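Long-range contacts in aminopeptidase N (Francisella tularensis subsp. tularensis, PDB 5DLL), which removes N-terminal amino acids from peptides as a zinc-dependent M1-family aminopeptidase and probably takes part in the degradation of intracellular peptides: residues A806-L810 / A844-I848; H817-A821 / S854-I860. One frame throughout, in Å; residues are numbered along the deposited sequence.

Interaction 1. Residues A806-L810 / A844-I848; sequences ADTVL and ALEKI
Two alpha-helical turns, 806-810 and 844-848, pack with their axes 9.5 Å apart and their N-to-C directions nearly aligned, at a signed crossing angle of -26°. The nearest backbone pair is Ala806 and Ala844, whose CA atoms lie 5.4 Å apart. Here two small residues meet: Ala806 CB stands 3.6 Å from Ala844 O and 3.9 Å from Ala844 CB. This near-parallel pairing joins helices 800-815 and 835-849 of the C-terminal helical domain, assigned to an ARM-repeat-like family. Lys847 (chi1 t, chi2 -98°, between wells) runs along the exposed border; its CD lies 4.1 Å from Leu810 CD1, and its NZ forms a long salt bridge of 3.6 Å with OD1 of Asp807 (chi1 m). Ile848 (m, t) fills the groove between the helices. Its CG1 lies 4.0 Å from Ala806 CB, its CD1 4.1 Å from CG1 of Val809 (chi1 t), and its CG2 4.2 Å from CD2 of Leu810 (m, t).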
loop_
_atom_site.group_PDB
_atom_site.type_symbol
_atom_site.label_atom_id
_atom_site.label_comp_id
_atom_site.label_asym_id
_atom_site.label_seq_id
_atom_site.Cartn_x
_atom_site.Cartn_y
_atom_site.Cartn_z
ATOM N N ALA A 806 -17.427 -13.197 18.545
ATOM C CA ALA A 806 -16.746 -14.189 19.399
ATOM C C ALA A 806 -16.989 -15.618 18.905
ATOM O O ALA A 806 -16.066 -16.439 18.880
ATOM C CB ALA A 806 -17.189 -14.055 20.852
ATOM N N ASP A 807 -18.231 -15.899 18.515
ATOM C CA ASP A 807 -18.613 -17.212 18.005
ATOM C C ASP A 807 -17.842 -17.549 16.739
ATOM O O ASP A 807 -17.229 -18.608 16.642
ATOM C CB ASP A 807 -20.116 -17.262 17.705
ATOM C CG ASP A 807 -20.976 -17.148 18.956
ATOM O OD1 ASP A 807 -20.456 -17.308 20.083
ATOM O OD2 ASP A 807 -22.187 -16.895 18.801
ATOM N N THR A 808 -17.870 -16.640 15.774
ATOM C CA THR A 808 -17.226 -16.884 14.488
ATOM C C THR A 808 -15.717 -17.079 14.636
ATOM O O THR A 808 -15.138 -17.934 13.972
ATOM C CB THR A 808 -17.519 -15.748 13.492
ATOM O OG1 THR A 808 -17.395 -14.494 14.163
ATOM C CG2 THR A 808 -18.932 -15.875 12.935
ATOM N N VAL A 809 -15.092 -16.306 15.519
ATOM C CA VAL A 809 -13.665 -16.463 15.810
ATOM C C VAL A 809 -13.337 -17.892 16.242
ATOM O O VAL A 809 -12.327 -18.454 15.821
ATOM C CB VAL A 809 -13.194 -15.481 16.906
ATOM C CG1 VAL A 809 -11.805 -15.858 17.416
ATOM C CG2 VAL A 809 -13.196 -14.053 16.373
ATOM N N LEU A 810 -14.191 -18.470 17.082
ATOM C CA LEU A 810 -13.993 -19.836 17.558
ATOM C C LEU A 810 -14.237 -20.879 16.465
ATOM O O LEU A 810 -13.582 -21.921 16.450
ATOM C CB LEU A 810 -14.885 -20.112 18.774
ATOM C CG LEU A 810 -14.516 -19.300 20.024
ATOM C CD1 LEU A 810 -15.584 -19.453 21.101
ATOM C CD2 LEU A 810 -13.140 -19.692 20.553
ATOM N N ALA A 844 -16.763 -10.720 25.265
ATOM C CA ALA A 844 -16.528 -11.486 24.040
ATOM C C ALA A 844 -15.083 -11.961 23.913
ATOM O O ALA A 844 -14.842 -13.075 23.463
ATOM C CB ALA A 844 -16.930 -10.672 22.813
ATOM N N LEU A 845 -14.127 -11.116 24.289
ATOM C CA LEU A 845 -12.722 -11.526 24.319
ATOM C C LEU A 845 -12.485 -12.618 25.367
ATOM O O LEU A 845 -11.792 -13.595 25.100
ATOM C CB LEU A 845 -11.804 -10.329 24.589
ATOM C CG LEU A 845 -11.654 -9.326 23.441
ATOM C CD1 LEU A 845 -10.798 -8.147 23.880
ATOM C CD2 LEU A 845 -11.063 -9.987 22.202
ATOM N N GLU A 846 -13.068 -12.450 26.552
ATOM C CA GLU A 846 -12.943 -13.447 27.621
ATOM C C GLU A 846 -13.668 -14.756 27.279
ATOM O O GLU A 846 -13.269 -15.820 27.742
ATOM C CB GLU A 846 -13.433 -12.878 28.964
ATOM C CG GLU A 846 -12.397 -12.011 29.673
ATOM C CD GLU A 846 -12.994 -11.080 30.718
ATOM O OE1 GLU A 846 -14.153 -11.292 31.138
ATOM O OE2 GLU A 846 -12.298 -10.125 31.127
ATOM N N LYS A 847 -14.722 -14.670 26.471
ATOM C CA LYS A 847 -15.432 -15.854 25.991
ATOM C C LYS A 847 -14.561 -16.657 25.024
ATOM O O LYS A 847 -14.571 -17.887 25.042
ATOM C CB LYS A 847 -16.747 -15.446 25.317
ATOM C CG LYS A 847 -17.757 -16.568 25.129
ATOM C CD LYS A 847 -17.701 -17.147 23.728
ATOM C CE LYS A 847 -18.721 -18.259 23.544
ATOM N NZ LYS A 847 -20.122 -17.772 23.658
ATOM N N ILE A 848 -13.807 -15.956 24.186
ATOM C CA ILE A 848 -12.853 -16.590 23.273
ATOM C C ILE A 848 -11.725 -17.266 24.070
ATOM O O ILE A 848 -11.396 -18.428 23.836
ATOM C CB ILE A 848 -12.273 -15.553 22.270
ATOM C CG1 ILE A 848 -13.366 -15.079 21.297
ATOM C CG2 ILE A 848 -11.095 -16.127 21.488
ATOM C CD1 ILE A 848 -13.090 -13.733 20.656
#

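Interaction 2. Residues H817-A821 / S854-I860; sequences HQVAA and SKNVFEI
Helix 817-821 and the segment 854-860, helical from Lys855 onward, run side by side in nearly the same direction: their axes approach to 9.0 Å with a signed crossing angle of -23°. Two CA pairs fix the register, His817 with Asn856 at 6.6 Å and Ala821 with Val857 at 5.3 Å. Ser854 occupies the N-cap position of its helix, with phi/psi of -58/161, and sits over a face of the His817 imidazole. Its CB is 3.5 Å from the ring centroid and 7° off the ring normal, a CH-pi contact, while its OG (chi1 p) is hydrogen-bonded to Asp813 of helix 800-815, the helix before 817-824. Asn856 (chi1 t) lays its amide ND2 in the hollow bordered by His817, Gln818 and Ala821: ND2 lies 3.4 Å from His817 O, 3.5 Å from Gln818 OE1 and 4.2 Å from Ala821 CB. The pairing belongs to the all-helical C-terminal domain, assigned to an ARM-repeat-like family, and brings together the starts of helices 817-824 and 855-866. One turn on from His817, alanines make the hollow and branched residues supply the bumps. Val857 (chi1 t), the residue after Asn856, sets CG2 into the dip formed by His817, Ala820 and Ala821, 3.9 Å from His817 O, 4.0 Å from Ala820 CB and 4.4 Å from Ala821 CB; the same CG2 lies 4.0 Å from Ala821 N. Ile860 (m, t), one turn after Asn856, also reaches Ala821, its CD1 3.8 Å from Ala821 CB.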
loop_
_atom_site.group_PDB
_atom_site.type_symbol
_atom_site.label_atom_id
_atom_site.label_comp_id
_atom_site.label_asym_id
_atom_site.label_seq_id
_atom_site.Cartn_x
_atom_site.Cartn_y
_atom_site.Cartn_z
ATOM N N HIS A 817 -5.994 -20.446 12.050
ATOM C CA HIS A 817 -5.688 -19.645 13.243
ATOM C C HIS A 817 -5.313 -18.209 12.900
ATOM O O HIS A 817 -5.527 -17.306 13.705
ATOM C CB HIS A 817 -4.537 -20.254 14.052
ATOM C CG HIS A 817 -4.709 -21.706 14.373
ATOM N ND1 HIS A 817 -5.940 -22.288 14.586
ATOM C CD2 HIS A 817 -3.794 -22.690 14.535
ATOM C CE1 HIS A 817 -5.777 -23.572 14.850
ATOM N NE2 HIS A 817 -4.485 -23.841 14.827
ATOM N N GLN A 818 -4.729 -18.001 11.722
ATOM C CA GLN A 818 -4.309 -16.661 11.305
ATOM C C GLN A 818 -5.540 -15.807 11.060
ATOM O O GLN A 818 -5.630 -14.687 11.552
ATOM C CB GLN A 818 -3.451 -16.713 10.035
ATOM C CG GLN A 818 -2.223 -17.618 10.111
ATOM C CD GLN A 818 -1.300 -17.284 11.270
ATOM O OE1 GLN A 818 -1.186 -16.129 11.680
ATOM N NE2 GLN A 818 -0.631 -18.302 11.801
ATOM N N VAL A 819 -6.491 -16.369 10.318
ATOM C CA VAL A 819 -7.745 -15.702 9.975
ATOM C C VAL A 819 -8.600 -15.457 11.215
ATOM O O VAL A 819 -9.188 -14.381 11.367
ATOM C CB VAL A 819 -8.549 -16.532 8.945
ATOM C CG1 VAL A 819 -9.946 -15.960 8.736
ATOM C CG2 VAL A 819 -7.806 -16.591 7.619
ATOM N N ALA A 820 -8.673 -16.452 12.094
ATOM C CA ALA A 820 -9.405 -16.307 13.356
ATOM C C ALA A 820 -8.839 -15.162 14.206
ATOM O O ALA A 820 -9.589 -14.417 14.840
ATOM C CB ALA A 820 -9.379 -17.615 14.135
ATOM N N ALA A 821 -7.516 -15.027 14.204
ATOM C CA ALA A 821 -6.836 -13.973 14.953
ATOM C C ALA A 821 -7.102 -12.583 14.369
ATOM O O ALA A 821 -7.247 -11.610 15.117
ATOM C CB ALA A 821 -5.341 -14.247 14.995
ATOM N N SER A 854 -6.776 -22.091 19.910
ATOM C CA SER A 854 -5.379 -22.320 19.572
ATOM C C SER A 854 -4.487 -21.362 20.349
ATOM O O SER A 854 -4.948 -20.334 20.853
ATOM C CB SER A 854 -5.154 -22.120 18.071
ATOM O OG SER A 854 -5.450 -20.785 17.676
ATOM N N LYS A 855 -3.208 -21.713 20.440
ATOM C CA LYS A 855 -2.214 -20.881 21.113
ATOM C C LYS A 855 -2.220 -19.461 20.544
ATOM O O LYS A 855 -2.305 -18.499 21.293
ATOM C CB LYS A 855 -0.825 -21.514 20.977
ATOM C CG LYS A 855 0.324 -20.673 21.515
ATOM C CD LYS A 855 1.632 -21.451 21.487
ATOM C CE LYS A 855 2.843 -20.527 21.481
ATOM N NZ LYS A 855 2.949 -19.722 20.229
ATOM N N ASN A 856 -2.151 -19.352 19.218
ATOM C CA ASN A 856 -2.117 -18.061 18.512
ATOM C C ASN A 856 -3.209 -17.095 18.990
ATOM O O ASN A 856 -2.918 -15.978 19.432
ATOM C CB ASN A 856 -2.241 -18.304 16.991
ATOM C CG ASN A 856 -1.996 -17.048 16.158
ATOM O OD1 ASN A 856 -1.509 -16.031 16.656
ATOM N ND2 ASN A 856 -2.330 -17.122 14.871
ATOM N N VAL A 857 -4.456 -17.549 18.913
ATOM C CA VAL A 857 -5.624 -16.758 19.299
ATOM C C VAL A 857 -5.679 -16.490 20.807
ATOM O O VAL A 857 -6.020 -15.380 21.229
ATOM C CB VAL A 857 -6.925 -17.468 18.859
ATOM C CG1 VAL A 857 -8.154 -16.794 19.455
ATOM C CG2 VAL A 857 -7.008 -17.522 17.338
ATOM N N PHE A 858 -5.368 -17.510 21.610
ATOM C CA PHE A 858 -5.319 -17.371 23.068
ATOM C C PHE A 858 -4.332 -16.281 23.495
ATOM O O PHE A 858 -4.619 -15.513 24.408
ATOM C CB PHE A 858 -4.942 -18.705 23.740
ATOM C CG PHE A 858 -4.940 -18.644 25.246
ATOM C CD1 PHE A 858 -6.109 -18.855 25.965
ATOM C CD2 PHE A 858 -3.775 -18.348 25.943
ATOM C CE1 PHE A 858 -6.118 -18.775 27.348
ATOM C CE2 PHE A 858 -3.778 -18.265 27.327
ATOM C CZ PHE A 858 -4.952 -18.478 28.030
ATOM N N GLU A 859 -3.178 -16.222 22.832
ATOM C CA GLU A 859 -2.117 -15.262 23.165
ATOM C C GLU A 859 -2.542 -13.828 22.854
ATOM O O GLU A 859 -2.447 -12.943 23.704
ATOM C CB GLU A 859 -0.832 -15.583 22.386
ATOM C CG GLU A 859 -0.253 -16.974 22.635
ATOM C CD GLU A 859 0.930 -16.985 23.583
ATOM O OE1 GLU A 859 0.831 -17.639 24.643
ATOM O OE2 GLU A 859 1.958 -16.352 23.261
ATOM N N ILE A 860 -3.017 -13.613 21.632
ATOM C CA ILE A 860 -3.396 -12.279 21.168
ATOM C C ILE A 860 -4.560 -11.717 21.990
ATOM O O ILE A 860 -4.490 -10.591 22.484
ATOM C CB ILE A 860 -3.733 -12.290 19.656
ATOM C CG1 ILE A 860 -2.464 -12.578 18.844
ATOM C CG2 ILE A 860 -4.327 -10.958 19.216
ATOM C CD1 ILE A 860 -2.716 -12.943 17.396
#

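In the fold
Interactions 1 and 2 lie with their centres 11 Å apart in the C-terminal helical domain, away from the annotated zinc and sodium sites. Their segments alternate along the chain: 806-810, 817-821, 844-848, then 854-860, on helices 800-815, 817-824, 835-849 and 855-866. Each contact therefore pairs a helix with the next but one, and the two pairings interlock. They also touch directly: Ile848 CG2 lies 3.6 Å from Val857 CG1, joining the second segments, while Val809 O lies 3.5 Å from Ala820 CB, joining the first. Together they pack the last four helices of the chain into one continuous assembly.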